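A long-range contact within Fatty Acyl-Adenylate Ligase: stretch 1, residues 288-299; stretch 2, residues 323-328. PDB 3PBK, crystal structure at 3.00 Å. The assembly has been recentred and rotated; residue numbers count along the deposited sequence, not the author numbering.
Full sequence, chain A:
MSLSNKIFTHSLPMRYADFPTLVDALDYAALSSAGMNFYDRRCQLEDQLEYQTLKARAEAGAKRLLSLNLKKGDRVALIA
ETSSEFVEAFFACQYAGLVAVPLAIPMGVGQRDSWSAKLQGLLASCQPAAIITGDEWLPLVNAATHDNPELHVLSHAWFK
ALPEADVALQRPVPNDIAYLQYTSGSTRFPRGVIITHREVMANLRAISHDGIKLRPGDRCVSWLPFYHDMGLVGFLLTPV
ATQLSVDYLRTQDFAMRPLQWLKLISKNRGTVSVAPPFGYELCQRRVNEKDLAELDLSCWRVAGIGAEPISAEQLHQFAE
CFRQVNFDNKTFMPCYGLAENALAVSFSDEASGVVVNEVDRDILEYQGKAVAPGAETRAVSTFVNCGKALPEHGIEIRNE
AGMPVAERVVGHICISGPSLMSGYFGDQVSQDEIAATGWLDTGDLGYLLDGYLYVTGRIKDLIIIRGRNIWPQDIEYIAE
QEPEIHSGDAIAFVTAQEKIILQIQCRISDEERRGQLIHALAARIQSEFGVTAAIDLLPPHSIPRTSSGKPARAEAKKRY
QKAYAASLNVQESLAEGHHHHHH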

# COMPACT_ATOMS: atom_id res chain seq x y z
N ASN A 288 3.46 0.21 -26.20
CA ASN A 288 3.66 0.12 -27.63
C ASN A 288 3.39 1.45 -28.32
O ASN A 288 2.69 2.30 -27.79
N GLU A 289 3.96 1.62 -29.51
CA GLU A 289 3.92 2.90 -30.22
C GLU A 289 2.51 3.47 -30.35
O GLU A 289 2.31 4.69 -30.20
N LYS A 290 1.54 2.61 -30.63
CA LYS A 290 0.15 3.04 -30.73
C LYS A 290 -0.20 3.84 -29.49
O LYS A 290 -0.93 4.83 -29.57
N ASP A 291 0.33 3.41 -28.35
CA ASP A 291 0.07 4.03 -27.05
C ASP A 291 0.73 5.40 -26.90
O ASP A 291 0.12 6.34 -26.37
N LEU A 292 1.98 5.51 -27.36
CA LEU A 292 2.74 6.76 -27.24
C LEU A 292 2.16 7.89 -28.08
O LEU A 292 2.60 9.04 -27.97
N ALA A 293 1.18 7.55 -28.92
CA ALA A 293 0.61 8.49 -29.89
C ALA A 293 -0.24 9.61 -29.27
O ALA A 293 -0.41 10.68 -29.85
N GLU A 294 -0.78 9.35 -28.08
CA GLU A 294 -1.59 10.34 -27.39
C GLU A 294 -0.78 11.09 -26.33
O GLU A 294 -1.08 12.25 -26.00
N LEU A 295 0.23 10.42 -25.81
CA LEU A 295 0.86 10.82 -24.55
C LEU A 295 1.67 12.11 -24.59
O LEU A 295 2.59 12.27 -25.39
N ASP A 296 1.30 13.01 -23.70
CA ASP A 296 2.17 14.10 -23.33
C ASP A 296 2.18 14.11 -21.83
O ASP A 296 1.13 14.11 -21.20
N LEU A 297 3.36 14.10 -21.23
CA LEU A 297 3.47 13.86 -19.80
C LEU A 297 4.17 14.98 -19.05
O LEU A 297 4.56 14.82 -17.90
N SER A 298 4.32 16.13 -19.71
CA SER A 298 4.95 17.30 -19.10
C SER A 298 4.18 17.82 -17.89
O SER A 298 4.75 18.40 -16.97
N CYS A 299 2.87 17.59 -17.91
CA CYS A 299 1.97 17.99 -16.84
C CYS A 299 2.19 17.17 -15.56
O CYS A 299 1.85 17.61 -14.44
N ARG A 323 10.82 9.32 -21.91
CA ARG A 323 11.38 10.62 -22.21
C ARG A 323 10.69 11.13 -23.48
O ARG A 323 10.27 12.27 -23.54
N GLN A 324 10.55 10.26 -24.48
CA GLN A 324 9.99 10.65 -25.78
C GLN A 324 8.59 11.30 -25.74
O GLN A 324 8.22 12.04 -26.66
N VAL A 325 7.82 11.04 -24.69
CA VAL A 325 6.52 11.69 -24.53
C VAL A 325 6.56 12.69 -23.38
O VAL A 325 5.54 13.00 -22.78
N ASN A 326 7.76 13.17 -23.07
CA ASN A 326 7.97 14.25 -22.11
C ASN A 326 7.79 13.92 -20.65
O ASN A 326 7.34 14.76 -19.88
N PHE A 327 8.14 12.70 -20.25
CA PHE A 327 8.23 12.40 -18.83
C PHE A 327 9.56 12.91 -18.26
O PHE A 327 10.63 12.47 -18.68
N ASP A 328 9.49 13.85 -17.32
CA ASP A 328 10.69 14.32 -16.65
C ASP A 328 11.02 13.37 -15.50
O ASP A 328 10.22 13.18 -14.58

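The contact is built around Val325, which points toward stretch 1 and is met in turn by three leucines. Stretch 1 begins away from it: Asn288, chi1 p, caps the short, weakly bonded helix, its OD1 accepting from Asp291 N at 3.1 Å, a role suited to a short amide side chain. Glu289, chi1 m, starts sideways, but its long chain brings OE2 to 4.0 Å from Gln324 OE1, a proximity rather than a bond. Lys290 and Asp291 do not reach stretch 2.

Leu292 points inward with chi1 m and chi2 t. Its CB lies 4.0 Å from Val325 CG1, while its CD1 comes within 3.5 Å of Gln324 OE1, so it meets both an apolar branch and the polar end of a p rotamer. Ala293 and Glu294 point away and leave the contact to their neighbours. Leu295, again m and t, turns back toward stretch 2 and sets CB 3.8 Å from Val325 CG1. A beta-branched valine suits this place, since its two methyls start close to the backbone and can serve different neighbours.

Asp296, chi1 t, directs its CB away, yet OD1 returns to 3.6 Å from Asn326 CB; the same OD1 accepts a weak hydrogen bond from Ser298 OG at 3.2 Å. Leu297 then faces inward with both chi angles off the usual wells. Its CD2 packs 3.9 Å from Val325 CG2, and its CB lies 4.3 Å from Phe327 CB. Its backbone adds a polar tie, Leu297 N donating to Val325 O at 2.9 Å, the one hydrogen bond between the stretches. Ser298, small and exposed, sits sideways with CB 4.2 Å from Asn326 CB, at the polar margin of the apolar cluster. Cys299, chi1 p, points away and takes no part.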

# COMPACT_ATOMS: atom_id res chain seq x y z
CB ASN A 288 2.81 -1.01 -28.23
CG ASN A 288 1.32 -0.74 -28.14
OD1 ASN A 288 0.85 0.37 -28.39
ND2 ASN A 288 0.56 -1.77 -27.80
CB GLU A 289 4.56 2.76 -31.60
CG GLU A 289 6.09 2.78 -31.58
CD GLU A 289 6.66 4.13 -31.15
OE1 GLU A 289 5.92 5.15 -31.23
OE2 GLU A 289 7.85 4.18 -30.73
CB LYS A 290 -0.80 1.84 -30.85
CG LYS A 290 -2.23 2.26 -31.23
CD LYS A 290 -3.28 1.82 -30.20
CE LYS A 290 -4.53 2.71 -30.23
NZ LYS A 290 -5.46 2.44 -29.08
CB ASP A 291 0.55 3.10 -25.92
CG ASP A 291 -0.33 1.86 -25.75
OD1 ASP A 291 -1.55 1.95 -26.00
OD2 ASP A 291 0.22 0.80 -25.35
CB LEU A 292 4.19 6.53 -27.64
CG LEU A 292 4.94 5.40 -26.93
CD1 LEU A 292 6.36 5.37 -27.41
CD2 LEU A 292 4.91 5.60 -25.43
CB ALA A 293 -0.18 7.73 -30.95
CB GLU A 294 -2.79 9.68 -26.69
CG GLU A 294 -3.92 9.20 -27.60
CD GLU A 294 -3.81 7.72 -27.93
OE1 GLU A 294 -2.66 7.24 -28.11
OE2 GLU A 294 -4.86 7.05 -28.00
CB LEU A 295 1.72 9.68 -24.00
CG LEU A 295 0.98 8.37 -23.82
CD1 LEU A 295 1.81 7.43 -22.99
CD2 LEU A 295 -0.38 8.61 -23.19
CB ASP A 296 1.63 15.42 -23.83
CG ASP A 296 2.58 16.54 -23.55
OD1 ASP A 296 3.81 16.28 -23.54
OD2 ASP A 296 2.10 17.67 -23.32
CB LEU A 297 4.16 12.52 -19.54
CG LEU A 297 3.28 11.33 -19.17
CD1 LEU A 297 1.88 11.48 -19.73
CD2 LEU A 297 3.91 10.03 -19.60
CB SER A 298 5.10 18.40 -20.15
OG SER A 298 4.04 18.35 -21.10
CB CYS A 299 0.53 17.79 -17.31
SG CYS A 299 0.13 16.04 -17.67
CB ARG A 323 12.90 10.56 -22.39
CG ARG A 323 13.49 11.89 -22.84
CD ARG A 323 15.01 11.85 -22.97
NE ARG A 323 15.68 11.97 -21.68
CZ ARG A 323 16.21 10.95 -21.02
NH1 ARG A 323 16.16 9.73 -21.55
NH2 ARG A 323 16.79 11.14 -19.84
CB GLN A 324 10.01 9.47 -26.76
CG GLN A 324 9.29 8.23 -26.25
CD GLN A 324 9.50 7.02 -27.14
OE1 GLN A 324 9.27 7.07 -28.35
NE2 GLN A 324 9.95 5.91 -26.54
CB VAL A 325 5.41 10.68 -24.26
CG1 VAL A 325 5.19 9.81 -25.49
CG2 VAL A 325 5.74 9.83 -23.04
CB ASN A 326 7.11 15.47 -22.44
CG ASN A 326 7.53 16.13 -23.71
OD1 ASN A 326 7.23 15.63 -24.80
ND2 ASN A 326 8.25 17.24 -23.59
CB PHE A 327 8.08 10.91 -18.57
CG PHE A 327 8.24 10.54 -17.13
CD1 PHE A 327 7.19 10.73 -16.24
CD2 PHE A 327 9.43 10.01 -16.67
CE1 PHE A 327 7.34 10.39 -14.90
CE2 PHE A 327 9.59 9.68 -15.33
CZ PHE A 327 8.55 9.87 -14.45
CB ASP A 328 10.48 15.75 -16.13
CG ASP A 328 11.73 16.34 -15.48
OD1 ASP A 328 12.83 15.72 -15.60
OD2 ASP A 328 11.62 17.42 -14.87